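Local coordinates for proteasome assembly chaperone family protein (Pyrococcus furiosus, PDB 3VR0) that probably acts as an activator of the archaeal proteasome, although it is a homologue of the proteasome assembly chaperones of the PAC2 family, at residues 98-103 against 135-140; 162-167 against 204-209. All coordinates share one frame; numbering follows the deposited sequence.

Contact 1: residues 98-103 against 135-140; sequences EHRDLI and TREIIT
A salt bridge between Arg100 and Glu137 dominates this contact. Arg100 NH1 donates to Glu137 OE1 at 3.0 Å, and the N-H...O angle of 147° makes the bond moderately bent. A second, weak bond runs from Arg100 NH2 to the same OE1 at 3.4 Å, so one carboxylate oxygen receives both terminal nitrogens at the edge of the guanidinium. The two flat groups are turned well out of a common plane, 53° apart, and NH1 meets OE1 on its syn side but tilted from the carboxylate plane. Glu137 reaches out as an extended chain, with CG anti to the backbone N (chi1 -168°), whereas Arg100 comes across it at about a right angle, folded at chi2 and chi3. Both groups have further partners: Glu137 OE2 is hydrogen-bonded to Tyr168 OH of helix 164-172, and Arg100 NE to the backbone O of Asp32. Arg136 crosses Arg100 at about a right angle, its NH2 3.7 Å from Arg100 NH2, while its NE forms a salt bridge with Asp32 OD1. Asp32 and Glu137 thus supply negative charge that probably balances the two neighbouring guanidiniums. Farther along, the contact becomes slight: the CD1 methyl of Ile103 rests 3.9 Å from the hydroxyl OG1 of Thr135, which is hydrogen-bonded to Val130 O at the end of helix 116-131. The backbones stay apart, with 8.7 Å between the CA atoms of Ile103 and Thr135, because strand 34-37 is inserted between strands 102-107 and 137-145. The contact joins the starts of these two parallel strands, which are linked by a beta-alpha-beta crossover through helix 116-131 in the mixed central sheet.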
# COMPACT_ATOMS: atom_id res chain seq x y z
N GLU C 98 17.65 -0.78 44.18
CA GLU C 98 16.26 -1.18 44.35
C GLU C 98 15.29 -0.60 43.28
O GLU C 98 14.08 -0.80 43.35
CB GLU C 98 15.79 -0.83 45.79
CG GLU C 98 16.62 -1.52 46.95
CD GLU C 98 17.99 -0.85 47.23
OE1 GLU C 98 18.04 0.38 47.52
OE2 GLU C 98 19.02 -1.57 47.17
N HIS C 99 15.81 0.16 42.32
CA HIS C 99 14.98 0.66 41.22
C HIS C 99 15.65 0.36 39.91
O HIS C 99 16.88 0.38 39.81
CB HIS C 99 14.71 2.14 41.39
CG HIS C 99 13.97 2.45 42.65
ND1 HIS C 99 14.56 2.39 43.89
CD2 HIS C 99 12.67 2.75 42.86
CE1 HIS C 99 13.67 2.68 44.82
NE2 HIS C 99 12.51 2.90 44.22
N ARG C 100 14.85 0.03 38.90
CA ARG C 100 15.42 -0.37 37.61
C ARG C 100 15.74 0.88 36.83
O ARG C 100 15.09 1.89 37.01
CB ARG C 100 14.48 -1.31 36.84
CG ARG C 100 14.25 -2.66 37.56
CD ARG C 100 15.28 -3.70 37.22
NE ARG C 100 15.12 -4.18 35.84
CZ ARG C 100 14.18 -5.02 35.42
NH1 ARG C 100 13.25 -5.53 36.25
NH2 ARG C 100 14.15 -5.38 34.15
N ASP C 101 16.82 0.84 36.07
CA ASP C 101 17.01 1.79 34.98
C ASP C 101 15.81 1.73 33.95
O ASP C 101 15.17 0.66 33.78
CB ASP C 101 18.28 1.41 34.24
CG ASP C 101 19.57 1.55 35.10
OD1 ASP C 101 19.57 2.26 36.14
OD2 ASP C 101 20.57 0.91 34.72
N LEU C 102 15.57 2.87 33.26
CA LEU C 102 14.48 2.98 32.28
C LEU C 102 14.97 3.46 30.94
O LEU C 102 15.89 4.29 30.87
CB LEU C 102 13.36 3.93 32.75
CG LEU C 102 12.84 3.55 34.16
CD1 LEU C 102 11.89 4.60 34.70
CD2 LEU C 102 12.22 2.13 34.15
N ILE C 103 14.32 2.92 29.89
CA ILE C 103 14.26 3.57 28.58
C ILE C 103 12.78 3.89 28.29
O ILE C 103 11.90 3.00 28.43
CB ILE C 103 14.81 2.63 27.46
CG1 ILE C 103 16.24 2.19 27.78
CG2 ILE C 103 14.67 3.29 26.00
CD1 ILE C 103 16.82 1.21 26.78
N THR C 135 17.76 -4.91 27.64
CA THR C 135 16.30 -4.88 27.95
C THR C 135 15.61 -6.22 27.72
O THR C 135 15.80 -6.85 26.66
CB THR C 135 15.57 -3.87 27.09
OG1 THR C 135 16.25 -2.62 27.16
CG2 THR C 135 14.09 -3.70 27.56
N ARG C 136 14.84 -6.65 28.72
CA ARG C 136 14.07 -7.90 28.65
C ARG C 136 12.61 -7.58 28.85
O ARG C 136 11.76 -8.31 28.39
CB ARG C 136 14.50 -8.91 29.76
CG ARG C 136 16.01 -9.36 29.68
CD ARG C 136 16.48 -10.11 30.96
NE ARG C 136 16.21 -9.30 32.17
CZ ARG C 136 15.47 -9.71 33.20
NH1 ARG C 136 14.99 -10.97 33.21
NH2 ARG C 136 15.24 -8.88 34.22
N GLU C 137 12.34 -6.49 29.56
CA GLU C 137 11.05 -6.26 30.17
C GLU C 137 10.46 -4.97 29.62
O GLU C 137 11.17 -3.95 29.51
CB GLU C 137 11.18 -6.14 31.70
CG GLU C 137 9.79 -6.20 32.41
CD GLU C 137 9.88 -6.23 33.97
OE1 GLU C 137 10.97 -6.49 34.50
OE2 GLU C 137 8.86 -5.94 34.65
N ILE C 138 9.17 -5.00 29.29
CA ILE C 138 8.52 -3.91 28.57
C ILE C 138 7.24 -3.51 29.26
O ILE C 138 6.48 -4.38 29.63
CB ILE C 138 8.15 -4.38 27.15
CG1 ILE C 138 9.39 -4.78 26.37
CG2 ILE C 138 7.44 -3.30 26.36
CD1 ILE C 138 9.10 -5.77 25.15
N ILE C 139 6.97 -2.22 29.40
CA ILE C 139 5.68 -1.80 29.90
C ILE C 139 5.09 -0.86 28.85
O ILE C 139 5.73 0.11 28.50
CB ILE C 139 5.84 -1.04 31.25
CG1 ILE C 139 6.45 -1.98 32.33
CG2 ILE C 139 4.49 -0.53 31.70
CD1 ILE C 139 6.62 -1.25 33.72
N THR C 140 3.90 -1.15 28.32
CA THR C 140 3.31 -0.19 27.37
C THR C 140 2.12 0.52 28.00
O THR C 140 1.39 -0.04 28.78
CB THR C 140 2.89 -0.87 26.04
OG1 THR C 140 1.91 -1.84 26.34
CG2 THR C 140 4.08 -1.65 25.39

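Contact 2: residues 162-167 against 204-209; sequences EDLIEY and GMFGIS
Leu164 and Phe206 join helix 164-172 to strand 206-214. The helix is the connector of a beta-alpha-beta unit, strand 155-159, helix 164-172, strand 179-181, and here it packs on the strand antiparallel to 155-159. Earliest in the segment, Glu162 accepts a backbone hydrogen bond at its O from Ile165 N (3.1 Å), closing a turn that contains Leu164, whose side chain points toward the strand. Leu164 does the touching with both methyls. CD1 lies 3.9 Å from Phe206 CD1 and equally far from Phe206 CB, while CD2 is 3.9 Å from that same Phe206 CD1; both methyls thus meet the ring at one atom, CD1 obliquely, and the two side chains cross at about a right angle. Phe206 CG stands between its backbone N and carbonyl carbon (chi1 65°), with ring CD1 toward the leucine. Val159, on the neighbouring strand, also touches Leu164. Ile165 turns away from the strand and, with Glu162, packs on Asn79 of a second subunit, so this part of the helix lies between the central sheet and another copy of the protein. On the strand side, Gly207 has a phi of 165° and a psi of -156°, an extended backbone that calls for glycine, and its N is hydrogen-bonded to Thr160 OG1. The other end of that residue meets the helix: Leu164 CD1 sits 4.0 Å from Gly207 O.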
# COMPACT_ATOMS: atom_id res chain seq x y z
N GLU C 162 1.57 -15.92 31.39
CA GLU C 162 0.66 -16.18 32.51
C GLU C 162 1.27 -15.92 33.90
O GLU C 162 0.64 -15.28 34.69
CB GLU C 162 0.12 -17.62 32.43
CG GLU C 162 -1.38 -17.65 32.44
CD GLU C 162 -1.97 -18.96 32.99
OE1 GLU C 162 -2.95 -18.86 33.77
OE2 GLU C 162 -1.47 -20.07 32.65
N ASP C 163 2.50 -16.38 34.15
CA ASP C 163 3.15 -16.26 35.48
C ASP C 163 3.33 -14.84 35.98
O ASP C 163 3.54 -14.61 37.17
CB ASP C 163 4.47 -17.04 35.56
CG ASP C 163 5.48 -16.64 34.48
OD1 ASP C 163 5.11 -16.56 33.30
OD2 ASP C 163 6.68 -16.43 34.82
N LEU C 164 3.22 -13.89 35.06
CA LEU C 164 3.47 -12.50 35.33
C LEU C 164 2.25 -11.84 35.93
O LEU C 164 2.34 -10.71 36.42
CB LEU C 164 3.83 -11.78 34.02
CG LEU C 164 5.20 -12.08 33.41
CD1 LEU C 164 5.27 -11.42 32.05
CD2 LEU C 164 6.33 -11.58 34.34
N ILE C 165 1.10 -12.48 35.85
CA ILE C 165 -0.09 -11.85 36.46
C ILE C 165 0.12 -11.60 37.96
O ILE C 165 -0.14 -10.49 38.46
CB ILE C 165 -1.38 -12.61 36.25
CG1 ILE C 165 -1.78 -12.57 34.77
CG2 ILE C 165 -2.49 -11.95 37.08
CD1 ILE C 165 -2.97 -13.47 34.40
N GLU C 166 0.64 -12.59 38.67
CA GLU C 166 0.78 -12.41 40.12
C GLU C 166 2.05 -11.63 40.48
O GLU C 166 2.09 -10.86 41.47
CB GLU C 166 0.62 -13.72 40.88
CG GLU C 166 1.78 -14.70 40.83
CD GLU C 166 1.70 -15.69 42.01
OE1 GLU C 166 0.84 -15.46 42.91
OE2 GLU C 166 2.47 -16.68 42.04
N TYR C 167 3.05 -11.74 39.59
CA TYR C 167 4.22 -10.88 39.67
C TYR C 167 3.76 -9.44 39.70
O TYR C 167 4.04 -8.73 40.67
CB TYR C 167 5.23 -11.13 38.53
CG TYR C 167 6.41 -10.20 38.58
CD1 TYR C 167 7.46 -10.38 39.52
CD2 TYR C 167 6.49 -9.11 37.71
CE1 TYR C 167 8.54 -9.51 39.58
CE2 TYR C 167 7.58 -8.23 37.76
CZ TYR C 167 8.60 -8.44 38.70
OH TYR C 167 9.66 -7.56 38.74
N GLY C 204 11.67 -13.61 23.40
CA GLY C 204 12.02 -14.09 24.74
C GLY C 204 11.93 -12.97 25.75
O GLY C 204 12.28 -13.17 26.91
N MET C 205 11.43 -11.81 25.32
CA MET C 205 11.13 -10.64 26.18
C MET C 205 9.72 -10.76 26.78
O MET C 205 8.95 -11.67 26.44
CB MET C 205 11.24 -9.34 25.35
CG MET C 205 12.63 -9.12 24.70
SD MET C 205 12.63 -7.69 23.60
CE MET C 205 12.75 -6.29 24.75
N PHE C 206 9.37 -9.85 27.68
CA PHE C 206 8.13 -10.03 28.45
C PHE C 206 7.68 -8.71 28.98
O PHE C 206 8.48 -7.75 29.02
CB PHE C 206 8.30 -11.06 29.57
CG PHE C 206 9.30 -10.64 30.67
CD1 PHE C 206 8.85 -9.99 31.81
CD2 PHE C 206 10.65 -10.96 30.57
CE1 PHE C 206 9.77 -9.62 32.85
CE2 PHE C 206 11.58 -10.59 31.58
CZ PHE C 206 11.12 -9.93 32.73
N GLY C 207 6.42 -8.65 29.37
CA GLY C 207 5.94 -7.43 29.98
C GLY C 207 4.45 -7.29 30.09
O GLY C 207 3.75 -8.26 30.12
N ILE C 208 3.98 -6.05 30.16
CA ILE C 208 2.61 -5.80 30.54
C ILE C 208 2.13 -4.58 29.76
O ILE C 208 2.89 -3.67 29.52
CB ILE C 208 2.50 -5.52 32.12
CG1 ILE C 208 1.07 -5.32 32.54
CG2 ILE C 208 3.44 -4.31 32.56
CD1 ILE C 208 0.85 -5.55 34.15
N SER C 209 0.87 -4.62 29.36
CA SER C 209 0.19 -3.54 28.76
C SER C 209 -0.75 -2.93 29.80
O SER C 209 -1.54 -3.63 30.42
CB SER C 209 -0.72 -4.11 27.64
OG SER C 209 -1.67 -3.09 27.30

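From the N terminus, contact 1 comes first: residues 98-103 lead into strand 102-107, and its loop closes when the chain returns through helix 116-131 to 135-140. Contact 2 opens later, at 162-167, and closes at 204-209 after strands 179-181 and 188-190 and helix 192-202. The two loops follow in series, neither nesting nor crossing. Their closing segments are nevertheless neighbours in the central sheet, where Arg136 O lies 2.9 Å from Phe206 N and Ile138 N 2.8 Å from Phe206 O, both probable hydrogen bonds. Together they tie strand 102-107, across strand 34-37, to strands 137-145 and 206-214 and thence to helix 164-172. The centres of contacts 1 and 2 lie about 13 Å apart.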